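Local coordinates for putative NADPH-dependent oxidoreductase (Desulfitobacterium hafniense DCB-2, PDB 3DB2), which probably catalyses an NADPH-dependent oxidation or reduction, as a two-domain dehydrogenase of the GFO/IDH/MocA family whose substrate is not established, at residues L32-S37 / L62-V67; E68-T73 / K91-E96; I150-S155 / A229-N234; G239-N244 / L252-D257. All blocks are in the same frame, centred on the assembly; numbering follows the deposited sequence. Where two conformers were deposited one is given.

How the contacts relate
Contacts 1 and 2 lie in the N-terminal Rossmann domain and contacts 3 and 4 in the C-terminal sheet domain, and they follow one another along the chain. Contacts 1 and 2, with centres 11 Å apart, reach the same parallel sheet and are tied by Lys91, whose NZ bonds to the carbonyl oxygens of Arg64 and Val67. Contacts 3 and 4, 9 Å apart between centres, share the mixed sheet, where strands 147-155 and 240-247 are neighbours. Between contacts 2 and 3 the nearest atoms are about 11 Å apart, and the two pairs lie on opposite sides of the chain's centre, one in the presumed nucleotide-binding domain, the other in the domain meeting the second subunit.

Contact 1: residues L32-S37 / L62-V67; sequences LVTCYS and LAREDV
Two groups hold Asp55 OD2, which lies outside both segments: Arg64 NE in a salt bridge and Thr34 OG1 in a hydrogen bond. The shared carboxylate oxygen holds the polar ends of both side chains and links 32-37 to 62-67 indirectly; no hydrogen bond runs directly between them. Thr34 carries OG1 anti to its backbone N (chi1 -169°), which leaves CG2 in the crowded position between N and the carbonyl carbon. The arginine chain, extended from CG to NE, crosses the threonine obliquely; its CD comes to 3.7 Å from Thr34 CG2, while Thr34 CB lies over one face of the guanidinium, 3.8 Å from Arg64 NE. In the Rossmann domain this joins strand 30-36 of the parallel sheet to the loop that leads from helix 58-62 into strand 69-72. That loop makes a type I beta turn from Arg64 to Val67, closed by Val67 N bonding to Arg64 O at 3.2 Å. The turn brings Asp66 and Val67 against Val33. Val33 places CG1 anti to its own N (chi1 176°), and its two methyls divide the work: CG2 meets the backbone O of Asp66 at 3.7 Å, and CG1 meets the carboxylate oxygen Asp66 OD2 at 3.9 Å. The apolar part of the contact is made by Val67 CG2, which touches both Val33 CB and Thr34 CG2, at 4.0 Å each. Asp66 is exposed at the outer margin, whereas Thr34 and Val67 are buried. On the sheet side, Val33 and Thr34 bond through their backbones to Val8 and Ala10 of the adjoining strand 6-11.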
loop_
_atom_site.group_PDB
_atom_site.type_symbol
_atom_site.label_atom_id
_atom_site.label_comp_id
_atom_site.label_asym_id
_atom_site.label_seq_id
_atom_site.Cartn_x
_atom_site.Cartn_y
_atom_site.Cartn_z
ATOM N N LEU C 32 20.590 -36.441 6.175
ATOM C CA LEU C 32 21.306 -35.690 7.201
ATOM C C LEU C 32 22.359 -36.587 7.861
ATOM O O LEU C 32 21.987 -37.550 8.531
ATOM C CB LEU C 32 20.343 -35.140 8.218
ATOM C CG LEU C 32 20.695 -34.190 9.347
ATOM C CD1 LEU C 32 21.665 -33.077 9.019
ATOM C CD2 LEU C 32 19.408 -33.524 9.856
ATOM N N VAL C 33 23.614 -36.227 7.664
ATOM C CA VAL C 33 24.810 -36.900 8.129
ATOM C C VAL C 33 25.293 -36.379 9.474
ATOM O O VAL C 33 25.536 -37.094 10.458
ATOM C CB VAL C 33 25.966 -36.699 7.114
ATOM C CG1 VAL C 33 27.237 -37.336 7.659
ATOM C CG2 VAL C 33 25.652 -37.245 5.741
ATOM N N THR C 34 25.451 -35.057 9.611
ATOM C CA THR C 34 25.987 -34.524 10.849
ATOM C C THR C 34 25.482 -33.104 11.051
ATOM O O THR C 34 24.725 -32.550 10.244
ATOM C CB THR C 34 27.526 -34.620 10.840
ATOM O OG1 THR C 34 28.035 -34.339 12.142
ATOM C CG2 THR C 34 28.131 -33.622 9.865
ATOM N N CYS C 35 25.898 -32.519 12.158
ATOM C CA CYS C 35 25.563 -31.171 12.565
ATOM C C CYS C 35 26.695 -30.551 13.375
ATOM O O CYS C 35 27.554 -31.193 14.019
ATOM C CB CYS C 35 24.234 -31.213 13.314
ATOM S SG CYS C 35 24.405 -31.808 15.033
ATOM N N TYR C 36 26.727 -29.226 13.334
ATOM C CA TYR C 36 27.659 -28.414 14.114
ATOM C C TYR C 36 26.909 -27.228 14.719
ATOM O O TYR C 36 26.084 -26.653 14.033
ATOM C CB TYR C 36 28.829 -27.967 13.234
ATOM C CG TYR C 36 29.772 -27.077 14.009
ATOM C CD1 TYR C 36 30.688 -27.606 14.907
ATOM C CD2 TYR C 36 29.720 -25.699 13.834
ATOM C CE1 TYR C 36 31.550 -26.785 15.620
ATOM C CE2 TYR C 36 30.574 -24.869 14.538
ATOM C CZ TYR C 36 31.482 -25.416 15.420
ATOM O OH TYR C 36 32.324 -24.578 16.123
ATOM N N SER C 37 27.219 -26.926 15.959
ATOM C CA SER C 37 26.993 -25.724 16.734
ATOM C C SER C 37 28.212 -25.485 17.618
ATOM O O SER C 37 28.939 -26.455 17.846
ATOM C CB SER C 37 25.741 -25.829 17.604
ATOM O OG SER C 37 24.823 -24.778 17.323
ATOM N N LEU C 62 33.824 -30.793 8.027
ATOM C CA LEU C 62 34.191 -30.643 6.617
ATOM C C LEU C 62 35.008 -31.815 6.114
ATOM O O LEU C 62 35.038 -32.068 4.903
ATOM C CB LEU C 62 34.889 -29.295 6.476
ATOM C CG LEU C 62 33.981 -28.077 6.697
ATOM C CD1 LEU C 62 34.778 -26.789 6.792
ATOM C CD2 LEU C 62 32.941 -27.977 5.578
ATOM N N ALA C 63 35.623 -32.541 7.031
ATOM C CA ALA C 63 36.420 -33.724 6.674
ATOM C C ALA C 63 35.551 -34.899 6.257
ATOM O O ALA C 63 36.042 -35.854 5.645
ATOM C CB ALA C 63 37.325 -34.153 7.822
ATOM N N ARG C 64 34.258 -34.876 6.536
ATOM C CA ARG C 64 33.382 -35.929 6.053
ATOM C C ARG C 64 33.080 -35.853 4.564
ATOM O O ARG C 64 32.565 -34.854 4.059
ATOM C CB ARG C 64 32.067 -35.841 6.819
ATOM C CG ARG C 64 32.222 -35.724 8.329
ATOM C CD ARG C 64 30.851 -35.907 8.950
ATOM N NE ARG C 64 30.908 -36.181 10.369
ATOM C CZ ARG C 64 30.712 -37.307 11.025
ATOM N NH1 ARG C 64 30.417 -38.438 10.411
ATOM N NH2 ARG C 64 30.828 -37.269 12.354
ATOM N N GLU C 65 33.406 -36.910 3.829
ATOM C CA GLU C 65 33.311 -36.942 2.382
ATOM C C GLU C 65 31.865 -37.141 1.950
ATOM O O GLU C 65 31.509 -36.839 0.814
ATOM C CB GLU C 65 34.260 -38.029 1.846
ATOM C CG GLU C 65 35.685 -37.861 2.382
ATOM C CD GLU C 65 36.771 -38.136 1.361
ATOM O OE1 GLU C 65 36.442 -38.463 0.199
ATOM O OE2 GLU C 65 37.973 -38.028 1.728
ATOM N N ASP C 66 31.019 -37.628 2.853
ATOM C CA ASP C 66 29.613 -37.836 2.549
ATOM C C ASP C 66 28.831 -36.565 2.899
ATOM O O ASP C 66 27.628 -36.477 2.666
ATOM C CB ASP C 66 29.027 -39.078 3.222
ATOM C CG ASP C 66 29.315 -39.226 4.695
ATOM O OD1 ASP C 66 30.173 -38.473 5.193
ATOM O OD2 ASP C 66 28.678 -40.102 5.333
ATOM N N VAL C 67 29.501 -35.545 3.428
ATOM C CA VAL C 67 28.811 -34.241 3.498
ATOM C C VAL C 67 29.033 -33.521 2.164
ATOM O O VAL C 67 30.155 -33.098 1.907
ATOM C CB VAL C 67 29.270 -33.388 4.679
ATOM C CG1 VAL C 67 28.830 -31.935 4.521
ATOM C CG2 VAL C 67 28.684 -33.974 5.949
#

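Contact 2: residues E68-T73 / K91-E96; sequences EMVIIT and KHIYVE
Met69, a selenomethionine, and Tyr94 both set CG anti to the backbone N (chi1 -179° and 177°), so their side chains run alongside each other in the same direction and SE rests 4.1 Å from Tyr94 CB. They belong to the beta-alpha-beta unit of strand 69-72, helix 79-88 and strand 92-96 in the Rossmann fold. The two parallel strands are zipped by five backbone bonds, from His92 N to Glu68 O through to Glu96 N to Ile72 O. Tyr94 is gripped at both backbone ends: its N meets Val70 O nearly along the C=O axis, whereas its O receives Ile72 N at 2.8 Å from above the carbonyl plane. On the face with Met69, Ile71 and Tyr94, the methyl Ile71 CG2 lies 3.9 Å from Tyr94 CD1, and helices 15-24 and 302-316 pack over this side. The tyrosine hydroxyl is hydrogen-bonded to Glu306 OE2, in the second of these helices. The other face is aliphatic. Ile93 turns CD1 back beside Val70 CG2 (3.7 Å) through chi2 -67°, while its CG2 meets Ile72 CD1 at 4.1 Å. Polar ends leave the pair: Glu68 forms a salt bridge with Arg315, Glu96 OE2 a hydrogen bond with Trp16 NE1, and Thr73 OG1 one with Gly12 O, in what is probably the glycine-rich turn. Farthest along the strands on the aliphatic face, Ile72 CG2 meets Val95 CG2 at 3.9 Å.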
loop_
_atom_site.group_PDB
_atom_site.type_symbol
_atom_site.label_atom_id
_atom_site.label_comp_id
_atom_site.label_asym_id
_atom_site.label_seq_id
_atom_site.Cartn_x
_atom_site.Cartn_y
_atom_site.Cartn_z
ATOM N N GLU C 68 27.973 -33.437 1.361
ATOM C CA GLU C 68 28.072 -32.812 0.049
ATOM C C GLU C 68 27.593 -31.351 0.091
ATOM O O GLU C 68 28.070 -30.533 -0.704
ATOM C CB GLU C 68 27.286 -33.595 -1.005
ATOM C CG GLU C 68 27.588 -35.087 -1.016
ATOM C CD GLU C 68 26.834 -35.812 -2.110
ATOM O OE1 GLU C 68 27.120 -35.513 -3.291
ATOM O OE2 GLU C 68 25.987 -36.672 -1.788
HETATM N N MSE C 69 26.652 -31.088 0.980
HETATM C CA MSE C 69 26.011 -29.778 1.065
HETATM C C MSE C 69 25.876 -29.398 2.545
HETATM O O MSE C 69 25.541 -30.241 3.387
HETATM C CB MSE C 69 24.571 -29.843 0.531
HETATM C CG MSE C 69 23.848 -28.492 0.575
HETATM SE SE MSE C 69 21.896 -28.653 0.582
HETATM C CE MSE C 69 21.692 -30.168 -0.581
ATOM N N VAL C 70 26.097 -28.131 2.848
ATOM C CA VAL C 70 25.810 -27.618 4.186
ATOM C C VAL C 70 24.551 -26.742 4.156
ATOM O O VAL C 70 24.255 -26.048 3.191
ATOM C CB VAL C 70 26.972 -26.815 4.777
ATOM C CG1 VAL C 70 28.205 -27.703 4.976
ATOM C CG2 VAL C 70 27.347 -25.637 3.883
ATOM N N ILE C 71 23.839 -26.785 5.277
ATOM C CA ILE C 71 22.596 -26.027 5.485
ATOM C C ILE C 71 22.855 -25.059 6.627
ATOM O O ILE C 71 22.872 -25.441 7.806
ATOM C CB ILE C 71 21.456 -27.012 5.729
ATOM C CG1 ILE C 71 21.219 -27.923 4.498
ATOM C CG2 ILE C 71 20.172 -26.295 6.147
ATOM C CD1 ILE C 71 20.291 -29.067 4.744
ATOM N N ILE C 72 23.120 -23.802 6.295
ATOM C CA ILE C 72 23.633 -22.781 7.183
ATOM C C ILE C 72 22.512 -21.911 7.730
ATOM O O ILE C 72 21.896 -21.138 6.993
ATOM C CB ILE C 72 24.686 -21.897 6.469
ATOM C CG1 ILE C 72 25.850 -22.755 5.967
ATOM C CG2 ILE C 72 25.186 -20.733 7.311
ATOM C CD1 ILE C 72 26.807 -22.031 5.046
ATOM N N THR C 73 22.264 -22.044 9.015
ATOM C CA THR C 73 21.237 -21.305 9.738
ATOM C C THR C 73 21.862 -20.608 10.947
ATOM O O THR C 73 21.350 -20.726 12.054
ATOM C CB THR C 73 20.090 -22.217 10.192
ATOM O OG1 THR C 73 20.580 -23.349 10.906
ATOM C CG2 THR C 73 19.334 -22.870 9.023
ATOM N N LYS C 91 32.249 -27.824 -0.231
ATOM C CA LYS C 91 30.833 -28.104 0.036
ATOM C C LYS C 91 29.905 -27.112 -0.674
ATOM O O LYS C 91 30.166 -25.929 -0.651
ATOM C CB LYS C 91 30.553 -28.086 1.532
ATOM C CG LYS C 91 31.539 -28.869 2.406
ATOM C CD LYS C 91 31.783 -30.286 1.894
ATOM C CE LYS C 91 32.485 -31.108 2.988
ATOM N NZ LYS C 91 32.675 -32.505 2.497
ATOM N N HIS C 92 28.864 -27.664 -1.274
ATOM C CA HIS C 92 27.748 -26.901 -1.840
ATOM C C HIS C 92 26.986 -26.228 -0.709
ATOM O O HIS C 92 26.940 -26.689 0.435
ATOM C CB HIS C 92 26.902 -27.828 -2.700
ATOM C CG HIS C 92 27.733 -28.522 -3.745
ATOM N ND1 HIS C 92 27.798 -29.891 -3.905
ATOM C CD2 HIS C 92 28.595 -28.068 -4.666
ATOM C CE1 HIS C 92 28.620 -30.209 -4.893
ATOM N NE2 HIS C 92 29.134 -29.093 -5.404
ATOM N N ILE C 93 26.355 -25.066 -0.987
ATOM C CA ILE C 93 25.902 -24.182 0.054
ATOM C C ILE C 93 24.398 -23.933 -0.023
ATOM O O ILE C 93 23.906 -23.475 -1.053
ATOM C CB ILE C 93 26.598 -22.811 -0.044
ATOM C CG1 ILE C 93 28.133 -22.817 0.002
ATOM C CG2 ILE C 93 26.029 -21.883 1.014
ATOM C CD1 ILE C 93 28.702 -23.261 1.337
ATOM N N TYR C 94 23.706 -24.213 1.063
ATOM C CA TYR C 94 22.393 -23.642 1.369
ATOM C C TYR C 94 22.647 -22.662 2.530
ATOM O O TYR C 94 23.201 -23.007 3.574
ATOM C CB TYR C 94 21.312 -24.705 1.614
ATOM C CG TYR C 94 19.997 -24.047 1.987
ATOM C CD1 TYR C 94 19.678 -23.732 3.306
ATOM C CD2 TYR C 94 19.070 -23.727 1.011
ATOM C CE1 TYR C 94 18.512 -23.131 3.679
ATOM C CE2 TYR C 94 17.871 -23.116 1.360
ATOM C CZ TYR C 94 17.606 -22.835 2.680
ATOM O OH TYR C 94 16.437 -22.228 3.072
ATOM N N VAL C 95 22.189 -21.424 2.358
ATOM C CA VAL C 95 22.194 -20.450 3.433
ATOM C C VAL C 95 20.799 -19.801 3.530
ATOM O O VAL C 95 20.101 -19.555 2.544
ATOM C CB VAL C 95 23.313 -19.411 3.324
ATOM C CG1 VAL C 95 23.150 -18.462 2.164
ATOM C CG2 VAL C 95 23.437 -18.600 4.620
ATOM N N GLU C 96 20.371 -19.565 4.772
ATOM C CA GLU C 96 19.080 -18.946 4.996
ATOM C C GLU C 96 19.161 -17.491 4.541
ATOM O O GLU C 96 20.213 -16.866 4.445
ATOM C CB GLU C 96 18.648 -18.891 6.452
ATOM C CG GLU C 96 17.559 -19.898 6.766
ATOM C CD GLU C 96 16.343 -19.705 5.878
ATOM O OE1 GLU C 96 16.119 -18.635 5.273
ATOM O OE2 GLU C 96 15.596 -20.702 5.790
#

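Contact 3: residues I150-S155 / A229-N234; sequences IEAVFS and AYLGTN
Strands 147-155 and 228-234 are parallel neighbours in the mixed sheet of the GFO/IDH/MocA C-terminal domain, and every residue of the contact is buried. The bonding is tight from Tyr230 N to Ile150 O (2.9 Å) as far as Phe154 N to Gly232 O (3.0 Å), and then slackens. At the far end Asn234 N reaches Phe154 O only weakly, at 3.4 Å. The tightly packed part centres on Tyr230, whose CG is anti to its N (chi1 161°). The ring takes Glu151 CB at its edge, in plane, 3.8 Å from CD2, and Val153 CG2 approaches CE2 at 4.1 Å. One ring face lies over the backbone N of Gly232, where the absence of a side chain leaves room for the phenol to run along its own strand. This face of the sheet forms the subunit interface: Tyr230 stacks on Tyr230 of the second subunit, and its OH bonds to OE2 of Glu151 there. On the reverse face, against helices 178-181 and 183-194, Phe154 leads away to Phe241 and Leu231 CD1 lies 3.6 Å from Ala152 O.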
loop_
_atom_site.group_PDB
_atom_site.type_symbol
_atom_site.label_atom_id
_atom_site.label_comp_id
_atom_site.label_asym_id
_atom_site.label_seq_id
_atom_site.Cartn_x
_atom_site.Cartn_y
_atom_site.Cartn_z
ATOM N N ILE C 150 2.171 -3.017 -7.652
ATOM C CA ILE C 150 1.971 -4.054 -6.657
ATOM C C ILE C 150 2.092 -3.419 -5.270
ATOM O O ILE C 150 2.879 -2.511 -5.087
ATOM C CB ILE C 150 2.959 -5.217 -6.798
ATOM C CG1 ILE C 150 2.739 -6.036 -8.066
ATOM C CG2 ILE C 150 2.943 -6.109 -5.551
ATOM C CD1 ILE C 150 3.851 -7.046 -8.277
ATOM N N GLU C 151 1.286 -3.910 -4.315
ATOM C CA GLU C 151 1.417 -3.486 -2.930
ATOM C C GLU C 151 1.655 -4.728 -2.060
ATOM O O GLU C 151 0.826 -5.621 -2.145
ATOM C CB GLU C 151 0.166 -2.768 -2.413
ATOM C CG GLU C 151 -0.202 -1.596 -3.299
ATOM C CD GLU C 151 -1.690 -1.280 -3.217
ATOM O OE1 GLU C 151 -2.485 -2.095 -2.700
ATOM O OE2 GLU C 151 -2.043 -0.196 -3.739
ATOM N N ALA C 152 2.743 -4.748 -1.333
ATOM C CA ALA C 152 3.138 -5.896 -0.524
ATOM C C ALA C 152 3.228 -5.445 0.929
ATOM O O ALA C 152 3.645 -4.303 1.169
ATOM C CB ALA C 152 4.468 -6.457 -0.986
ATOM N N VAL C 153 2.827 -6.291 1.867
ATOM C CA VAL C 153 2.894 -5.899 3.273
ATOM C C VAL C 153 3.407 -7.094 4.073
ATOM O O VAL C 153 2.974 -8.207 3.797
ATOM C CB VAL C 153 1.531 -5.485 3.839
ATOM C CG1 VAL C 153 1.578 -5.218 5.340
ATOM C CG2 VAL C 153 1.015 -4.252 3.101
ATOM N N PHE C 154 4.287 -6.844 5.029
ATOM C CA PHE C 154 4.666 -7.924 5.954
ATOM C C PHE C 154 4.835 -7.200 7.318
ATOM O O PHE C 154 5.671 -6.341 7.497
ATOM C CB PHE C 154 5.861 -8.705 5.516
ATOM C CG PHE C 154 6.082 -10.055 6.218
ATOM C CD1 PHE C 154 5.338 -10.452 7.299
ATOM C CD2 PHE C 154 7.084 -10.899 5.737
ATOM C CE1 PHE C 154 5.520 -11.673 7.952
ATOM C CE2 PHE C 154 7.293 -12.115 6.365
ATOM C CZ PHE C 154 6.535 -12.481 7.465
ATOM N N SER C 155 3.963 -7.575 8.244
ATOM C CA SER C 155 3.948 -6.974 9.562
ATOM C C SER C 155 3.628 -7.995 10.659
ATOM O O SER C 155 3.012 -9.047 10.441
ATOM C CB SER C 155 2.910 -5.862 9.667
ATOM O OG SER C 155 1.597 -6.401 9.695
ATOM N N ALA C 229 6.100 -0.466 -7.195
ATOM C CA ALA C 229 5.591 -1.216 -6.044
ATOM C C ALA C 229 5.728 -0.391 -4.754
ATOM O O ALA C 229 6.563 0.500 -4.659
ATOM C CB ALA C 229 6.268 -2.553 -5.889
ATOM N N TYR C 230 4.863 -0.743 -3.813
ATOM C CA TYR C 230 4.817 -0.320 -2.432
ATOM C C TYR C 230 5.149 -1.509 -1.530
ATOM O O TYR C 230 4.601 -2.587 -1.782
ATOM C CB TYR C 230 3.423 0.219 -2.093
ATOM C CG TYR C 230 3.159 0.243 -0.609
ATOM C CD1 TYR C 230 3.810 1.166 0.210
ATOM C CD2 TYR C 230 2.274 -0.659 -0.032
ATOM C CE1 TYR C 230 3.555 1.166 1.568
ATOM C CE2 TYR C 230 2.024 -0.659 1.335
ATOM C CZ TYR C 230 2.679 0.268 2.113
ATOM O OH TYR C 230 2.473 0.321 3.478
ATOM N N LEU C 231 6.005 -1.286 -0.530
ATOM C CA LEU C 231 6.241 -2.293 0.492
ATOM C C LEU C 231 6.071 -1.674 1.876
ATOM O O LEU C 231 6.802 -0.747 2.198
ATOM C CB LEU C 231 7.632 -2.887 0.341
ATOM C CG LEU C 231 8.100 -3.798 1.484
ATOM C CD1 LEU C 231 7.191 -5.003 1.639
ATOM C CD2 LEU C 231 9.517 -4.261 1.217
ATOM N N GLY C 232 5.147 -2.178 2.668
ATOM C CA GLY C 232 4.977 -1.765 4.057
ATOM C C GLY C 232 5.523 -2.852 4.959
ATOM O O GLY C 232 5.218 -4.024 4.762
ATOM N N THR C 233 6.373 -2.457 5.901
ATOM C CA THR C 233 6.958 -3.386 6.883
ATOM C C THR C 233 6.739 -2.753 8.255
ATOM O O THR C 233 7.035 -1.573 8.447
ATOM C CB THR C 233 8.442 -3.683 6.651
ATOM O OG1 THR C 233 9.170 -2.474 6.422
ATOM C CG2 THR C 233 8.610 -4.573 5.426
ATOM N N ASN C 234 6.165 -3.469 9.203
ATOM C CA ASN C 234 5.669 -2.840 10.415
ATOM C C ASN C 234 5.841 -3.808 11.575
ATOM O O ASN C 234 5.467 -4.974 11.389
ATOM C CB ASN C 234 4.214 -2.473 10.085
ATOM C CG ASN C 234 3.595 -1.557 11.115
ATOM O OD1 ASN C 234 3.814 -1.851 12.285
ATOM N ND2 ASN C 234 2.865 -0.527 10.670
#

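Contact 4: residues G239-N244 / L252-D257; sequences GVFSIN and LFYQLD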
loop_
_atom_site.group_PDB
_atom_site.type_symbol
_atom_site.label_atom_id
_atom_site.label_comp_id
_atom_site.label_asym_id
_atom_site.label_seq_id
_atom_site.Cartn_x
_atom_site.Cartn_y
_atom_site.Cartn_z
ATOM N N GLY C 239 -0.260 -9.420 12.895
ATOM C CA GLY C 239 0.368 -9.976 11.718
ATOM C C GLY C 239 -0.456 -9.855 10.440
ATOM O O GLY C 239 -1.652 -10.161 10.389
ATOM N N VAL C 240 0.203 -9.404 9.377
ATOM C CA VAL C 240 -0.368 -9.304 8.041
ATOM C C VAL C 240 0.752 -9.704 7.057
ATOM O O VAL C 240 1.879 -9.239 7.264
ATOM C CB VAL C 240 -0.835 -7.916 7.590
ATOM C CG1 VAL C 240 -1.349 -7.924 6.141
ATOM C CG2 VAL C 240 -1.887 -7.354 8.525
ATOM N N PHE C 241 0.384 -10.516 6.084
ATOM C CA PHE C 241 1.225 -10.832 4.936
ATOM C C PHE C 241 0.284 -10.765 3.718
ATOM O O PHE C 241 -0.531 -11.674 3.556
ATOM C CB PHE C 241 1.918 -12.170 4.986
ATOM C CG PHE C 241 2.945 -12.511 3.931
ATOM C CD1 PHE C 241 2.646 -12.703 2.584
ATOM C CD2 PHE C 241 4.279 -12.672 4.288
ATOM C CE1 PHE C 241 3.566 -13.004 1.612
ATOM C CE2 PHE C 241 5.228 -12.961 3.323
ATOM C CZ PHE C 241 4.890 -13.125 1.998
ATOM N N SER C 242 0.493 -9.732 2.903
ATOM C CA SER C 242 -0.382 -9.564 1.738
ATOM C C SER C 242 0.384 -9.078 0.513
ATOM O O SER C 242 1.439 -8.477 0.619
ATOM C CB SER C 242 -1.508 -8.601 2.093
ATOM O OG SER C 242 -1.019 -7.353 2.521
ATOM N N ILE C 243 -0.183 -9.374 -0.669
ATOM C CA ILE C 243 0.310 -8.907 -1.946
ATOM C C ILE C 243 -0.928 -8.594 -2.816
ATOM O O ILE C 243 -1.812 -9.452 -2.963
ATOM C CB ILE C 243 1.188 -9.945 -2.660
ATOM C CG1 ILE C 243 2.307 -10.512 -1.781
ATOM C CG2 ILE C 243 1.782 -9.414 -3.968
ATOM C CD1 ILE C 243 3.280 -11.424 -2.480
ATOM N N ASN C 244 -0.967 -7.384 -3.327
ATOM C CA ASN C 244 -2.043 -6.943 -4.210
ATOM C C ASN C 244 -1.323 -6.595 -5.523
ATOM O O ASN C 244 -0.363 -5.834 -5.540
ATOM C CB ASN C 244 -2.805 -5.721 -3.735
ATOM C CG ASN C 244 -3.429 -5.911 -2.360
ATOM O OD1 ASN C 244 -3.932 -6.976 -2.075
ATOM N ND2 ASN C 244 -3.395 -4.900 -1.529
ATOM N N LEU C 252 -5.203 -9.053 -8.473
ATOM C CA LEU C 252 -5.072 -10.171 -7.552
ATOM C C LEU C 252 -4.865 -9.659 -6.121
ATOM O O LEU C 252 -4.069 -8.720 -5.938
ATOM C CB LEU C 252 -3.877 -11.015 -7.933
ATOM C CG LEU C 252 -3.768 -11.512 -9.355
ATOM C CD1 LEU C 252 -2.414 -12.153 -9.594
ATOM C CD2 LEU C 252 -4.914 -12.478 -9.641
ATOM N N PHE C 253 -5.531 -10.306 -5.202
ATOM C CA PHE C 253 -5.398 -10.013 -3.766
ATOM C C PHE C 253 -5.058 -11.301 -3.025
ATOM O O PHE C 253 -5.860 -12.217 -2.946
ATOM C CB PHE C 253 -6.680 -9.436 -3.174
ATOM C CG PHE C 253 -7.242 -8.253 -3.932
ATOM C CD1 PHE C 253 -6.550 -7.056 -3.951
ATOM C CD2 PHE C 253 -8.457 -8.370 -4.605
ATOM C CE1 PHE C 253 -7.079 -5.970 -4.638
ATOM C CE2 PHE C 253 -8.975 -7.283 -5.310
ATOM C CZ PHE C 253 -8.260 -6.109 -5.351
ATOM N N TYR C 254 -3.863 -11.353 -2.475
ATOM C CA TYR C 254 -3.333 -12.489 -1.734
ATOM C C TYR C 254 -3.125 -12.096 -0.264
ATOM O O TYR C 254 -2.616 -11.000 0.002
ATOM C CB TYR C 254 -2.014 -12.943 -2.318
ATOM C CG TYR C 254 -1.207 -13.986 -1.596
ATOM C CD1 TYR C 254 -1.611 -15.316 -1.578
ATOM C CD2 TYR C 254 -0.020 -13.666 -0.934
ATOM C CE1 TYR C 254 -0.870 -16.269 -0.913
ATOM C CE2 TYR C 254 0.724 -14.645 -0.277
ATOM C CZ TYR C 254 0.295 -15.947 -0.268
ATOM O OH TYR C 254 0.998 -16.956 0.363
ATOM N N GLN C 255 -3.525 -12.987 0.615
ATOM C CA GLN C 255 -3.351 -12.933 2.047
ATOM C C GLN C 255 -2.782 -14.249 2.568
ATOM O O GLN C 255 -3.285 -15.297 2.179
ATOM C CB GLN C 255 -4.683 -12.684 2.781
ATOM C CG GLN C 255 -5.187 -11.263 2.786
ATOM C CD GLN C 255 -4.556 -10.363 3.826
ATOM O OE1 GLN C 255 -3.849 -10.810 4.731
ATOM N NE2 GLN C 255 -4.785 -9.050 3.734
ATOM N N LEU C 256 -1.776 -14.198 3.419
ATOM C CA LEU C 256 -1.278 -15.420 4.064
ATOM C C LEU C 256 -1.294 -15.308 5.576
ATOM O O LEU C 256 -0.973 -14.232 6.084
ATOM C CB LEU C 256 0.128 -15.693 3.559
ATOM C CG LEU C 256 0.928 -16.796 4.263
ATOM C CD1 LEU C 256 0.360 -18.147 3.826
ATOM C CD2 LEU C 256 2.393 -16.591 3.949
ATOM N N ASP C 257 -1.660 -16.383 6.284
ATOM C CA ASP C 257 -1.534 -16.469 7.723
ATOM C C ASP C 257 -0.125 -16.981 8.027
ATOM O O ASP C 257 0.092 -18.197 7.968
ATOM C CB ASP C 257 -2.512 -17.443 8.356
ATOM C CG ASP C 257 -2.399 -17.503 9.862
ATOM O OD1 ASP C 257 -1.529 -16.861 10.477
ATOM O OD2 ASP C 257 -3.271 -18.199 10.437
HETATM O O HOH W 1 -4.455 -8.651 -0.181
#
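The strands run antiparallel, 165° between their directions, with Ile243 and Tyr254 as a hydrogen-bonded pair flanked by the non-hydrogen-bonded pairs Ser242-Gln255 and Asn244-Phe253. Tyr254 N meets Ile243 O at 2.8 Å nearly along the C=O axis, whereas Ile243 N approaches Tyr254 O from above the carbonyl plane. Farther along, Leu256 N bonds to Phe241 O at 2.8 Å, again nearly along the C=O axis. Tyr254 O also accepts a bond from a water, which donates as well to Asn244 OD1 at 2.6 Å and so bridges side chain to backbone. Asn244, with CG anti to its carbonyl carbon (chi1 -58°), brings OD1 to the edge of the Phe253 ring, 3.2 Å from CD1, with amide and ring planes 76° apart. The other amide atom, ND2, bonds to Glu151. Together the segments form part of the beta hairpin of strands 240-247 and 250-256 in the C-terminal mixed sheet, with strand 147-155 next to the first of them. On the opposite face of the hairpin, Phe241, Tyr254 and Leu256 each hold CG anti to the backbone N. Leu256 runs alongside Phe241 and lays CD2 over one ring face, a CH-pi contact 4.2 Å from the centroid. Phe241 CE1 in turn meets the edge of the Tyr254 ring, in plane, 3.8 Å from CE2, and Ile243 CG1 reaches the same edge at CD2. Helices 130-140 and 183-194 pack against this aromatic side. Across the sheet, the bent Gln255 chain sets NE2 3.7 Å from Ser242 CB, and the glutamine packs on Arg276 of the second subunit.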